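Local coordinates for protein citryl-spermidine/3,4-dihydroxybenzoyl-citryl-spermidine:spermidine ligase (Bacillus anthracis, PDB 3TO3) that catalyses the ATP-dependent condensation of spermidine with citryl-spermidine intermediates in the biosynthesis of petrobactin, a catecholate siderophore used in iron acquisition and virulence, at residues Arg29-Val32 / Glu33-Tyr37; Thr116-Asp119 / Ser120-Glu124; Asp396-Pro399 / Ile400-Trp404. One frame throughout, in Å; residues are numbered along the deposited sequence.

Interaction 1 (Arg29-Val32 / Glu33-Tyr37); sequences RQLV and ESLIY
Leu-31 and Leu-35 meet one turn apart on the buried flank of helix 18-37, their side chains slanting across each other with CD1 of Leu-31 3.8 Å from CD1 of Leu-35. Next to them Val-32 and Ile-36 run alongside, pointing the same way, and CG1 of Val-32 lies 3.7 Å from CD1 of Ile-36; a chi1 of 173° sets that CG1 opposite the backbone N, beside the carbonyl carbon and forward along the helix. Both pairs follow the i to i+4 spacing of an alpha-helix, whose backbone bonds include Ile-36 N to Val-32 O at 3.0 Å. Leu-31 packs on helices 100-110 and 115-138; Val-32 touches both Phe-103 of helix 100-110 and Ile-56 of strand 52-59, where Ile-36 meets Phe-54. Buried polar groups are satisfied too: Gln-30 bonds to Arg-26 and the carbonyl of His-161, and the hydroxyl of Ser-34 pairs with that of Thr-573.

The partly exposed side is looser. Arg-29 and Glu-33 extend side by side, and the arginine chain bends at chi3 (66°) to bring NH1 within 3.3 Å of Glu-33 OE2. This salt bridge contains a weak hydrogen bond; the carboxylate sits at the guanidinium edge, the two planes 51° apart. Glu-33 OE2 also accepts from Ile-83 N, which helps fix its direction.

Interaction 2 (Thr116-Asp119 / Ser120-Glu124); sequences TKLD and SFIHE
Thr-116 to Glu-124 form a continuous run of alpha-helix in which four i to i+4 bonds tie the first four residues to those one turn on. Ser-120 N reaches Thr-116 O over a comparatively long 3.3 Å, yet the N-H points almost straight at the oxygen, at 176°. The next bonds are shorter: Phe-121 N lies 3.0 Å from Lys-117 O, and Ile-122 N 2.9 Å from Leu-118 O. His-123 N completes the set on Asp-119 O.

A water bridges the same first step. It donates to Thr-116 O at 3.2 Å and is hydrogen-bonded to Ser-120 OG at 3.0 Å, so the carbonyl has both the helix amide and the water as partners. The serine hydroxyl stands beside its own backbone N (chi1 -65°), turned back toward the preceding turn where the water bridges the two residues.

Direct side-chain contact belongs to Leu-118 and Ile-122, which cross at a slant. The end of Ile-122 doubles back over the preceding turn, its CD1 lying 3.9 Å from CG of Leu-118 and 3.6 Å from the Leu-118 carbonyl O. Thus the isoleucine covers both the leucine branch point and the acceptor of its own amide. On the more open side, Asp-119 OD1 is bonded to Gln-115 NE2, an i to i-4 pairing on the same helix.

Helix 115-138 lies against helix 100-110: Leu-118 packs on Phe-108, Ile-122 on Ala-101 and Leu-104, and Phe-121 on Leu-104. Phe-121 also touches Arg-576 and Leu-577 in a loop, while His-123 borders the dimer interface, packing on Asn-258 of the second subunit.

Interaction 3 (Asp396-Pro399 / Ile400-Trp404); sequences DGTP and IIDAW
Thr-398 and Asp-402 meet across a type I beta turn, Pro-399 to Asp-402, that leads into helix 402-408. The backbone bond of the turn runs from Asp-402 N to Pro-399 O at 3.1 Å. It is somewhat bent, 150° at the hydrogen, and the donor stands above the carbonyl plane.

Among the side-chain hydrogen bonds, Asp-396 OD1 takes two from Thr-398. Its bond from Thr-398 N, 3.0 Å long, makes an Asx turn; Thr-398 OG1 donates at 2.9 Å from the same face of the carboxylate. The two bonds to one oxygen probably help hold the threonine's rotation and span the bend at Gly-397, whose positive phi (99°) favours glycine.

Van der Waals contact is modest. With chi1 of Thr-398 at -53°, OG1 lies beside the backbone N and CG2 opposite it, 3.7 Å from CB of Asp-402, the two side chains slanting past one another. Pro-399 CB makes a looser apolar approach to Ile-401 CG1, 4.4 Å away.

Helix 502-528 flanks the turn, with Val-523, Lys-527 and Tyr-528 against Pro-399 and Leu-520 against Ile-401; the Tyr-528 hydroxyl is hydrogen-bonded to Asp-402 OD1. Trp-413 of helix 410-432 packs on both Ile-401 and Trp-404.

Interactions 1 and 2 belong to one packed region: their centres are 16 Å apart, and Leu-31 CD1 meets Phe-121 CE2 at 3.7 Å, joining helix 18-37 directly to helix 115-138. Helix 100-110 contributes Leu-104 to both contacts. Interaction 3 stands apart, its nearest atoms about 11 Å from interaction 1 and about 23 Å from interaction 2. The nucleotide gives a common reference: the side chains of Gln-30, Phe-121 and Ile-400 lie about 9, 12 and 12 Å from the bound ATP. Tyr-391, an ATP-binding residue, is about 10 Å from Gln-30 and about 7 Å from Ile-401, between side chains.

Interaction 1 (Arg29-Val32 / Glu33-Tyr37)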
ATOM      1  N   ARG B  29      -4.118  21.382  14.852  1.00 32.96           N
ATOM      2  CA  ARG B  29      -5.223  21.978  15.587  1.00 38.90           C
ATOM      3  C   ARG B  29      -6.430  21.022  15.644  1.00 37.52           C
ATOM      4  O   ARG B  29      -6.988  20.772  16.725  1.00 36.99           O
ATOM      5  CB  ARG B  29      -5.593  23.348  14.993  1.00 32.11           C
ATOM      6  CG  ARG B  29      -6.829  23.972  15.601  1.00 34.32           C
ATOM      7  CD  ARG B  29      -7.122  25.369  15.012  1.00 39.97           C
ATOM      8  NE  ARG B  29      -7.475  25.313  13.583  1.00 45.21           N
ATOM      9  CZ  ARG B  29      -8.561  24.707  13.088  1.00 46.75           C
ATOM     10  NH1 ARG B  29      -9.413  24.089  13.894  1.00 49.53           N
ATOM     11  NH2 ARG B  29      -8.798  24.700  11.781  1.00 53.15           N
ATOM     12  N   GLN B  30      -6.817  20.471  14.491  1.00 35.94           N
ATOM     13  CA  GLN B  30      -8.001  19.621  14.447  1.00 38.58           C
ATOM     14  C   GLN B  30      -7.673  18.353  15.258  1.00 40.54           C
ATOM     15  O   GLN B  30      -8.505  17.890  16.036  1.00 35.30           O
ATOM     16  CB  GLN B  30      -8.470  19.323  13.003  1.00 34.06           C
ATOM     17  CG  GLN B  30      -8.903  20.613  12.229  1.00 43.74           C
ATOM     18  CD  GLN B  30      -9.532  20.363  10.845  1.00 47.56           C
ATOM     19  OE1 GLN B  30      -9.785  21.314  10.081  1.00 43.66           O
ATOM     20  NE2 GLN B  30      -9.820  19.094  10.533  1.00 45.92           N
ATOM     21  N   LEU B  31      -6.437  17.855  15.143  1.00 30.11           N
ATOM     22  CA  LEU B  31      -6.016  16.683  15.938  1.00 33.88           C
ATOM     23  C   LEU B  31      -6.185  16.909  17.450  1.00 36.82           C
ATOM     24  O   LEU B  31      -6.806  16.110  18.134  1.00 43.81           O
ATOM     25  CB  LEU B  31      -4.577  16.263  15.626  1.00 29.83           C
ATOM     26  CG  LEU B  31      -3.951  15.085  16.396  1.00 37.48           C
ATOM     27  CD1 LEU B  31      -4.720  13.779  16.209  1.00 30.77           C
ATOM     28  CD2 LEU B  31      -2.515  14.889  15.942  1.00 38.66           C
ATOM     29  N   VAL B  32      -5.634  18.004  17.963  1.00 32.88           N
ATOM     30  CA  VAL B  32      -5.651  18.216  19.381  1.00 29.93           C
ATOM     31  C   VAL B  32      -7.100  18.430  19.840  1.00 35.01           C
ATOM     32  O   VAL B  32      -7.527  17.848  20.828  1.00 41.41           O
ATOM     33  CB  VAL B  32      -4.675  19.370  19.804  1.00 42.02           C
ATOM     34  CG1 VAL B  32      -4.832  19.703  21.277  1.00 35.56           C
ATOM     35  CG2 VAL B  32      -3.207  18.967  19.501  1.00 30.12           C
ATOM     36  N   GLU B  33      -7.861  19.219  19.087  1.00 30.38           N
ATOM     37  CA  GLU B  33      -9.284  19.424  19.365  1.00 33.42           C
ATOM     38  C   GLU B  33     -10.028  18.129  19.541  1.00 34.80           C
ATOM     39  O   GLU B  33     -10.785  17.968  20.503  1.00 36.35           O
ATOM     40  CB  GLU B  33      -9.967  20.272  18.275  1.00 30.36           C
ATOM     41  CG  GLU B  33      -9.490  21.713  18.303  1.00 37.63           C
ATOM     42  CD  GLU B  33     -10.075  22.600  17.194  1.00 49.53           C
ATOM     43  OE1 GLU B  33     -10.835  22.092  16.323  1.00 51.18           O
ATOM     44  OE2 GLU B  33      -9.766  23.826  17.204  1.00 45.07           O
ATOM     45  N   SER B  34      -9.817  17.186  18.636  1.00 29.63           N
ATOM     46  CA  SER B  34     -10.587  15.950  18.750  1.00 40.40           C
ATOM     47  C   SER B  34     -10.029  14.999  19.823  1.00 40.35           C
ATOM     48  O   SER B  34     -10.808  14.271  20.441  1.00 42.37           O
ATOM     49  CB  SER B  34     -10.802  15.242  17.400  1.00 41.55           C
ATOM     50  OG  SER B  34      -9.592  14.728  16.900  1.00 50.47           O
ATOM     51  N   LEU B  35      -8.714  15.018  20.071  1.00 33.65           N
ATOM     52  CA  LEU B  35      -8.168  14.163  21.142  1.00 37.66           C
ATOM     53  C   LEU B  35      -8.701  14.626  22.515  1.00 37.43           C
ATOM     54  O   LEU B  35      -9.065  13.813  23.344  1.00 37.99           O
ATOM     55  CB  LEU B  35      -6.641  14.136  21.136  1.00 38.42           C
ATOM     56  CG  LEU B  35      -5.937  13.490  19.931  1.00 39.79           C
ATOM     57  CD1 LEU B  35      -4.458  13.743  20.021  1.00 35.50           C
ATOM     58  CD2 LEU B  35      -6.202  12.015  19.877  1.00 33.41           C
ATOM     59  N   ILE B  36      -8.782  15.937  22.729  1.00 32.88           N
ATOM     60  CA  ILE B  36      -9.329  16.446  23.965  1.00 34.89           C
ATOM     61  C   ILE B  36     -10.849  16.276  23.993  1.00 41.47           C
ATOM     62  O   ILE B  36     -11.390  15.763  24.968  1.00 40.98           O
ATOM     63  CB  ILE B  36      -8.989  17.902  24.178  1.00 34.76           C
ATOM     64  CG1 ILE B  36      -7.489  18.115  24.097  1.00 41.47           C
ATOM     65  CG2 ILE B  36      -9.525  18.411  25.535  1.00 38.67           C
ATOM     66  CD1 ILE B  36      -7.128  19.599  24.199  1.00 43.42           C
ATOM     67  N   TYR B  37     -11.530  16.677  22.920  1.00 41.10           N
ATOM     68  CA  TYR B  37     -12.988  16.584  22.886  1.00 37.26           C
ATOM     69  C   TYR B  37     -13.475  15.162  23.226  1.00 37.69           C
ATOM     70  O   TYR B  37     -14.399  15.001  23.984  1.00 39.47           O
ATOM     71  CB  TYR B  37     -13.549  16.989  21.514  1.00 34.54           C
ATOM     72  CG  TYR B  37     -15.080  17.063  21.430  1.00 32.80           C
ATOM     73  CD1 TYR B  37     -15.833  17.751  22.401  1.00 29.00           C
ATOM     74  CD2 TYR B  37     -15.764  16.467  20.382  1.00 30.27           C
ATOM     75  CE1 TYR B  37     -17.202  17.817  22.325  1.00 29.77           C
ATOM     76  CE2 TYR B  37     -17.137  16.549  20.285  1.00 31.32           C
ATOM     77  CZ  TYR B  37     -17.847  17.221  21.259  1.00 37.00           C
ATOM     78  OH  TYR B  37     -19.207  17.297  21.161  1.00 37.85           O
TER

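Interaction 2 (Thr116-Asp119 / Ser120-Glu124)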
ATOM      1  N   THR B 116      -0.024  -0.478  16.071  1.00 52.26           N
ATOM      2  CA  THR B 116      -0.453  -0.662  14.705  1.00 55.98           C
ATOM      3  C   THR B 116      -1.421   0.435  14.223  1.00 55.29           C
ATOM      4  O   THR B 116      -1.219   1.017  13.164  1.00 61.02           O
ATOM      5  CB  THR B 116      -1.127  -2.037  14.579  1.00 63.31           C
ATOM      6  OG1 THR B 116      -0.169  -2.973  14.095  1.00 67.52           O
ATOM      7  CG2 THR B 116      -2.310  -1.991  13.635  1.00 64.64           C
ATOM      8  N   LYS B 117      -2.472   0.707  14.989  1.00 52.10           N
ATOM      9  CA  LYS B 117      -3.434   1.719  14.573  1.00 51.93           C
ATOM     10  C   LYS B 117      -2.761   3.087  14.616  1.00 48.42           C
ATOM     11  O   LYS B 117      -2.919   3.868  13.692  1.00 50.57           O
ATOM     12  CB  LYS B 117      -4.698   1.682  15.433  1.00 53.02           C
ATOM     13  CG  LYS B 117      -5.308   0.290  15.590  1.00 55.41           C
ATOM     14  CD  LYS B 117      -6.260  -0.031  14.455  1.00 64.45           C
ATOM     15  CE  LYS B 117      -7.448   0.906  14.491  1.00 72.26           C
ATOM     16  NZ  LYS B 117      -8.484   0.665  13.439  1.00 75.62           N
ATOM     17  N   LEU B 118      -1.985   3.350  15.669  1.00 47.26           N
ATOM     18  CA  LEU B 118      -1.210   4.595  15.773  1.00 43.89           C
ATOM     19  C   LEU B 118      -0.331   4.875  14.537  1.00 47.64           C
ATOM     20  O   LEU B 118      -0.316   5.972  14.008  1.00 48.88           O
ATOM     21  CB  LEU B 118      -0.322   4.552  17.015  1.00 43.44           C
ATOM     22  CG  LEU B 118       0.465   5.845  17.270  1.00 46.18           C
ATOM     23  CD1 LEU B 118      -0.512   7.020  17.333  1.00 34.19           C
ATOM     24  CD2 LEU B 118       1.288   5.764  18.561  1.00 39.56           C
ATOM     25  N   ASP B 119       0.410   3.876  14.078  1.00 43.29           N
ATOM     26  CA  ASP B 119       1.227   4.057  12.881  1.00 39.78           C
ATOM     27  C   ASP B 119       0.407   4.437  11.636  1.00 42.58           C
ATOM     28  O   ASP B 119       0.766   5.377  10.939  1.00 43.05           O
ATOM     29  CB  ASP B 119       2.068   2.801  12.613  1.00 48.00           C
ATOM     30  CG  ASP B 119       3.042   2.493  13.760  1.00 63.20           C
ATOM     31  OD1 ASP B 119       3.579   3.464  14.366  1.00 60.22           O
ATOM     32  OD2 ASP B 119       3.260   1.281  14.050  1.00 73.00           O
ATOM     33  N   SER B 120      -0.664   3.700  11.332  1.00 40.12           N
ATOM     34  CA  SER B 120      -1.535   4.084  10.217  1.00 43.64           C
ATOM     35  C   SER B 120      -2.077   5.505  10.329  1.00 36.56           C
ATOM     36  O   SER B 120      -2.099   6.265   9.363  1.00 48.13           O
ATOM     37  CB  SER B 120      -2.707   3.119  10.122  1.00 43.18           C
ATOM     38  OG  SER B 120      -2.190   1.858   9.786  1.00 57.61           O
ATOM     39  N   PHE B 121      -2.530   5.850  11.520  1.00 36.88           N
ATOM     40  CA  PHE B 121      -3.098   7.162  11.771  1.00 39.34           C
ATOM     41  C   PHE B 121      -2.061   8.258  11.523  1.00 38.52           C
ATOM     42  O   PHE B 121      -2.360   9.258  10.863  1.00 38.74           O
ATOM     43  CB  PHE B 121      -3.642   7.221  13.198  1.00 44.93           C
ATOM     44  CG  PHE B 121      -4.407   8.474  13.517  1.00 43.06           C
ATOM     45  CD1 PHE B 121      -5.356   8.973  12.635  1.00 43.23           C
ATOM     46  CD2 PHE B 121      -4.206   9.125  14.714  1.00 42.01           C
ATOM     47  CE1 PHE B 121      -6.083  10.124  12.937  1.00 35.28           C
ATOM     48  CE2 PHE B 121      -4.918  10.276  15.028  1.00 41.71           C
ATOM     49  CZ  PHE B 121      -5.875  10.766  14.138  1.00 39.18           C
ATOM     50  N   ILE B 122      -0.847   8.063  12.037  1.00 41.56           N
ATOM     51  CA  ILE B 122       0.242   9.028  11.827  1.00 40.02           C
ATOM     52  C   ILE B 122       0.493   9.201  10.334  1.00 42.90           C
ATOM     53  O   ILE B 122       0.644  10.338   9.857  1.00 45.19           O
ATOM     54  CB  ILE B 122       1.549   8.560  12.466  1.00 41.72           C
ATOM     55  CG1 ILE B 122       1.607   8.969  13.935  1.00 37.08           C
ATOM     56  CG2 ILE B 122       2.743   9.159  11.739  1.00 39.57           C
ATOM     57  CD1 ILE B 122       2.531   8.054  14.774  1.00 36.38           C
ATOM     58  N   HIS B 123       0.499   8.076   9.604  1.00 30.22           N
ATOM     59  CA  HIS B 123       0.718   8.067   8.155  1.00 41.27           C
ATOM     60  C   HIS B 123      -0.369   8.859   7.437  1.00 48.44           C
ATOM     61  O   HIS B 123      -0.083   9.606   6.522  1.00 51.00           O
ATOM     62  CB  HIS B 123       0.737   6.639   7.601  1.00 44.92           C
ATOM     63  CG  HIS B 123       1.004   6.565   6.129  1.00 49.07           C
ATOM     64  ND1 HIS B 123       2.089   7.171   5.537  1.00 49.17           N
ATOM     65  CD2 HIS B 123       0.342   5.933   5.133  1.00 50.56           C
ATOM     66  CE1 HIS B 123       2.086   6.912   4.242  1.00 45.38           C
ATOM     67  NE2 HIS B 123       1.036   6.164   3.970  1.00 47.70           N
ATOM     68  N   GLU B 124      -1.610   8.702   7.872  1.00 37.43           N
ATOM     69  CA  GLU B 124      -2.714   9.414   7.257  1.00 36.28           C
ATOM     70  C   GLU B 124      -2.667  10.891   7.519  1.00 37.64           C
ATOM     71  O   GLU B 124      -3.063  11.694   6.650  1.00 36.72           O
ATOM     72  CB  GLU B 124      -4.059   8.862   7.758  1.00 36.41           C
ATOM     73  CG  GLU B 124      -4.384   7.574   7.102  1.00 43.02           C
ATOM     74  CD  GLU B 124      -5.548   6.885   7.766  1.00 71.74           C
ATOM     75  OE1 GLU B 124      -6.540   7.606   8.068  1.00 82.47           O
ATOM     76  OE2 GLU B 124      -5.454   5.639   7.984  1.00 73.55           O
TER
HETATM   77  O   HOH W   1       0.310   0.275  10.482  1.00 54.76           O

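Interaction 3 (Asp396-Pro399 / Ile400-Trp404)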
ATOM      1  N   ASP B 396      -8.084  33.886   2.517  1.00 57.75           N
ATOM      2  CA  ASP B 396      -7.771  34.976   3.470  1.00 58.53           C
ATOM      3  C   ASP B 396      -8.665  34.986   4.724  1.00 63.53           C
ATOM      4  O   ASP B 396      -8.542  35.887   5.579  1.00 62.85           O
ATOM      5  CB  ASP B 396      -7.815  36.361   2.793  1.00 71.18           C
ATOM      6  CG  ASP B 396      -9.244  36.810   2.422  1.00 87.75           C
ATOM      7  OD1 ASP B 396     -10.234  36.141   2.821  1.00 89.15           O
ATOM      8  OD2 ASP B 396      -9.384  37.843   1.725  1.00 89.54           O
ATOM      9  N   GLY B 397      -9.581  34.013   4.805  1.00 48.07           N
ATOM     10  CA  GLY B 397     -10.423  33.841   5.984  1.00 43.73           C
ATOM     11  C   GLY B 397     -11.838  34.394   5.935  1.00 49.49           C
ATOM     12  O   GLY B 397     -12.621  34.173   6.842  1.00 54.90           O
ATOM     13  N   THR B 398     -12.171  35.142   4.897  1.00 54.47           N
ATOM     14  CA  THR B 398     -13.522  35.673   4.751  1.00 54.67           C
ATOM     15  C   THR B 398     -14.489  34.533   4.463  1.00 47.90           C
ATOM     16  O   THR B 398     -14.310  33.830   3.489  1.00 48.77           O
ATOM     17  CB  THR B 398     -13.581  36.630   3.548  1.00 52.88           C
ATOM     18  OG1 THR B 398     -12.562  37.604   3.692  1.00 55.40           O
ATOM     19  CG2 THR B 398     -14.926  37.316   3.456  1.00 53.77           C
ATOM     20  N   PRO B 399     -15.529  34.369   5.288  1.00 44.94           N
ATOM     21  CA  PRO B 399     -16.530  33.347   4.979  1.00 42.35           C
ATOM     22  C   PRO B 399     -17.032  33.543   3.558  1.00 47.22           C
ATOM     23  O   PRO B 399     -17.240  34.685   3.143  1.00 59.95           O
ATOM     24  CB  PRO B 399     -17.645  33.655   5.980  1.00 35.30           C
ATOM     25  CG  PRO B 399     -16.922  34.310   7.133  1.00 42.09           C
ATOM     26  CD  PRO B 399     -15.943  35.200   6.425  1.00 41.65           C
ATOM     27  N   ILE B 400     -17.218  32.468   2.810  1.00 39.74           N
ATOM     28  CA  ILE B 400     -17.703  32.634   1.456  1.00 46.25           C
ATOM     29  C   ILE B 400     -19.168  33.124   1.413  1.00 49.09           C
ATOM     30  O   ILE B 400     -19.592  33.661   0.402  1.00 46.11           O
ATOM     31  CB  ILE B 400     -17.534  31.362   0.595  1.00 54.36           C
ATOM     32  CG1 ILE B 400     -18.540  30.313   1.013  1.00 55.92           C
ATOM     33  CG2 ILE B 400     -16.100  30.828   0.627  1.00 47.34           C
ATOM     34  CD1 ILE B 400     -19.250  29.750  -0.169  1.00 66.04           C
ATOM     35  N   ILE B 401     -19.913  32.996   2.514  1.00 40.17           N
ATOM     36  CA  ILE B 401     -21.286  33.490   2.530  1.00 40.73           C
ATOM     37  C   ILE B 401     -21.343  34.978   2.849  1.00 50.02           C
ATOM     38  O   ILE B 401     -22.435  35.549   2.985  1.00 60.05           O
ATOM     39  CB  ILE B 401     -22.262  32.696   3.476  1.00 42.53           C
ATOM     40  CG1 ILE B 401     -21.797  32.739   4.931  1.00 44.21           C
ATOM     41  CG2 ILE B 401     -22.448  31.246   3.004  1.00 47.85           C
ATOM     42  CD1 ILE B 401     -22.751  32.059   5.892  1.00 33.78           C
ATOM     43  N   ASP B 402     -20.173  35.604   2.976  1.00 45.16           N
ATOM     44  CA  ASP B 402     -20.105  36.980   3.460  1.00 38.86           C
ATOM     45  C   ASP B 402     -21.037  37.941   2.708  1.00 46.47           C
ATOM     46  O   ASP B 402     -21.890  38.583   3.331  1.00 51.26           O
ATOM     47  CB  ASP B 402     -18.665  37.483   3.484  1.00 42.05           C
ATOM     48  CG  ASP B 402     -18.541  38.911   4.029  1.00 52.94           C
ATOM     49  OD1 ASP B 402     -18.559  39.079   5.272  1.00 50.49           O
ATOM     50  OD2 ASP B 402     -18.410  39.864   3.214  1.00 58.43           O
ATOM     51  N   ALA B 403     -20.917  38.021   1.384  1.00 49.22           N
ATOM     52  CA  ALA B 403     -21.791  38.911   0.621  1.00 46.22           C
ATOM     53  C   ALA B 403     -23.260  38.632   0.931  1.00 50.58           C
ATOM     54  O   ALA B 403     -24.018  39.550   1.158  1.00 58.44           O
ATOM     55  CB  ALA B 403     -21.530  38.823  -0.876  1.00 39.31           C
ATOM     56  N   TRP B 404     -23.667  37.371   0.964  1.00 45.47           N
ATOM     57  CA  TRP B 404     -25.061  37.074   1.268  1.00 48.30           C
ATOM     58  C   TRP B 404     -25.487  37.627   2.624  1.00 47.97           C
ATOM     59  O   TRP B 404     -26.588  38.158   2.768  1.00 47.15           O
ATOM     60  CB  TRP B 404     -25.342  35.562   1.225  1.00 41.12           C
ATOM     61  CG  TRP B 404     -25.110  34.963  -0.111  1.00 46.43           C
ATOM     62  CD1 TRP B 404     -24.960  35.628  -1.307  1.00 39.14           C
ATOM     63  CD2 TRP B 404     -24.970  33.570  -0.404  1.00 44.08           C
ATOM     64  NE1 TRP B 404     -24.752  34.720  -2.318  1.00 46.63           N
ATOM     65  CE2 TRP B 404     -24.751  33.455  -1.792  1.00 45.40           C
ATOM     66  CE3 TRP B 404     -25.022  32.405   0.376  1.00 45.39           C
ATOM     67  CZ2 TRP B 404     -24.587  32.224  -2.419  1.00 52.04           C
ATOM     68  CZ3 TRP B 404     -24.855  31.188  -0.239  1.00 41.38           C
ATOM     69  CH2 TRP B 404     -24.641  31.101  -1.629  1.00 48.16           C
TER